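Long-range contact in tannase (Lactobacillus plantarum, PDB 3WA7), which hydrolyses the galloyl ester bonds of tannins as an esterase of the alpha/beta-hydrolase fold: residues A[161-166]-A[204-209]. Numbering follows the deposited sequence.
With SO4 (sulfate ion), chain C.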
loop_
_atom_site.group_PDB
_atom_site.type_symbol
_atom_site.label_atom_id
_atom_site.label_comp_id
_atom_site.label_asym_id
_atom_site.label_seq_id
_atom_site.Cartn_x
_atom_site.Cartn_y
_atom_site.Cartn_z
ATOM N N GLY A 161 4.707 -3.316 -0.028
ATOM C CA GLY A 161 3.441 -3.821 0.459
ATOM C C GLY A 161 2.393 -3.663 -0.619
ATOM O O GLY A 161 2.590 -2.907 -1.568
ATOM N N THR A 162 1.288 -4.380 -0.466
ATOM C CA THR A 162 0.192 -4.342 -1.429
ATOM C C THR A 162 -1.112 -3.903 -0.758
ATOM O O THR A 162 -1.389 -4.292 0.374
ATOM C CB THR A 162 -0.018 -5.743 -2.052
ATOM O OG1 THR A 162 1.157 -6.124 -2.782
ATOM C CG2 THR A 162 -1.217 -5.745 -2.981
ATOM N N SER A 163 -1.897 -3.083 -1.460
ATOM C CA SER A 163 -3.190 -2.606 -0.961
ATOM C C SER A 163 -3.022 -1.808 0.332
ATOM O O SER A 163 -2.308 -0.810 0.356
ATOM C CB SER A 163 -4.127 -3.801 -0.737
ATOM O OG SER A 163 -5.472 -3.384 -0.543
ATOM N N ALA A 164 -3.687 -2.230 1.403
ATOM C CA ALA A 164 -3.539 -1.532 2.677
ATOM C C ALA A 164 -2.060 -1.593 3.062
ATOM O O ALA A 164 -1.541 -0.700 3.734
ATOM C CB ALA A 164 -4.394 -2.198 3.753
ATOM N N GLY A 165 -1.392 -2.661 2.630
ATOM C CA GLY A 165 0.025 -2.828 2.914
ATOM C C GLY A 165 0.839 -1.862 2.076
ATOM O O GLY A 165 1.966 -1.507 2.426
ATOM N N GLY A 166 0.270 -1.450 0.948
ATOM C CA GLY A 166 0.951 -0.495 0.090
ATOM C C GLY A 166 0.856 0.878 0.739
ATOM O O GLY A 166 1.774 1.697 0.639
ATOM N N CYS A 204 -0.913 -0.793 -5.443
ATOM C CA CYS A 204 -2.282 -0.347 -5.187
ATOM C C CYS A 204 -2.501 0.155 -3.762
ATOM O O CYS A 204 -3.370 -0.337 -3.045
ATOM C CB CYS A 204 -3.290 -1.459 -5.521
ATOM S SG CYS A 204 -3.084 -3.048 -4.660
ATOM N N PRO A 205 -1.718 1.159 -3.337
ATOM C CA PRO A 205 -1.871 1.688 -1.980
ATOM C C PRO A 205 -3.258 2.268 -1.728
ATOM O O PRO A 205 -3.663 3.246 -2.357
ATOM C CB PRO A 205 -0.769 2.742 -1.889
ATOM C CG PRO A 205 -0.644 3.223 -3.314
ATOM C CD PRO A 205 -0.707 1.922 -4.092
ATOM N N ILE A 206 -3.987 1.645 -0.811
ATOM C CA ILE A 206 -5.323 2.104 -0.466
ATOM C C ILE A 206 -5.123 3.140 0.634
ATOM O O ILE A 206 -5.145 2.818 1.821
ATOM C CB ILE A 206 -6.189 0.935 0.042
ATOM C CG1 ILE A 206 -6.244 -0.165 -1.023
ATOM C CG2 ILE A 206 -7.595 1.424 0.366
ATOM C CD1 ILE A 206 -6.935 0.253 -2.318
ATOM N N HIS A 207 -4.902 4.383 0.211
ATOM C CA HIS A 207 -4.644 5.490 1.127
ATOM C C HIS A 207 -5.525 6.699 0.807
ATOM O O HIS A 207 -6.397 6.624 -0.057
ATOM C CB HIS A 207 -3.176 5.900 1.022
ATOM C CG HIS A 207 -2.839 6.599 -0.260
ATOM N ND1 HIS A 207 -2.833 5.960 -1.482
ATOM C CD2 HIS A 207 -2.548 7.897 -0.511
ATOM C CE1 HIS A 207 -2.554 6.837 -2.431
ATOM N NE2 HIS A 207 -2.376 8.019 -1.869
ATOM N N ASN A 208 -5.277 7.813 1.496
ATOM C CA ASN A 208 -6.060 9.041 1.302
ATOM C C ASN A 208 -7.528 8.657 1.492
ATOM O O ASN A 208 -8.420 9.082 0.747
ATOM C CB ASN A 208 -5.805 9.603 -0.105
ATOM C CG ASN A 208 -6.286 11.033 -0.263
ATOM O OD1 ASN A 208 -6.539 11.727 0.721
ATOM N ND2 ASN A 208 -6.402 11.484 -1.510
ATOM N N LEU A 209 -7.760 7.850 2.524
ATOM C CA LEU A 209 -9.080 7.321 2.840
ATOM C C LEU A 209 -10.209 8.332 3.015
ATOM O O LEU A 209 -11.337 8.072 2.592
ATOM C CB LEU A 209 -8.982 6.429 4.086
ATOM C CG LEU A 209 -7.906 5.338 4.007
ATOM C CD1 LEU A 209 -7.868 4.566 5.320
ATOM C CD2 LEU A 209 -8.188 4.395 2.833
HETATM S S SO4 C . -7.111 -6.391 0.562
HETATM O O1 SO4 C . -6.327 -7.611 0.825
HETATM O O2 SO4 C . -7.320 -6.237 -0.884
HETATM O O3 SO4 C . -8.419 -6.512 1.221
HETATM O O4 SO4 C . -6.388 -5.220 1.087
#
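The probable nucleophile elbow, with Ser-163 at its tip, packs here against the loop that follows strand 199-203. Ile-206 N donates a nearly straight hydrogen bond to Ser-163 O (3.2 Å, 165° at the hydrogen). The donor stands above the carbonyl plane, 70° out of it. Gly-166 N also gives this oxygen a weak bond within the turn. Pro-205 CA makes a CA-H...O contact to Ser-163 O at 3.4 Å. A second CA-H...O contact runs the other way, from Ser-163 CA to Cys-204 O at 3.1 Å. Ser-163 has the strained backbone expected of an elbow residue, with a positive phi. The Gly-161, Ser-163, Gly-165 pattern fits the GxSxG motif of alpha/beta-hydrolases, where a tight turn joins a strand to a helix, here 157-160 to 164-174. Ser-163 OG lies anti to its backbone N (chi1 -167°), which places it beside the carbonyl carbon and next to Ile-206 CG1. Ser-163 OG touches Ile-206 CG1 at 3.3 Å. Ser-163 OG also donates a hydrogen bond to sulfate O4 at 2.6 Å. It is hydrogen-bonded to His-451 as well, consistent with a Ser-His-Asp triad completed by Asp-419. The sulfate, probably from the crystallisation liquor, is also held by Gly-77 N. On the Thr-162 side of the elbow, Cys-204 SG lies 3.4 Å from Ser-163 N and 3.7 Å from Thr-162 CG2. The cysteine side chain also touches His-451 and Asp-419, so it packs against both proposed partners of the serine. At the start of the helix, Pro-205 CB rests on Gly-166 C at 3.6 Å, against bare backbone.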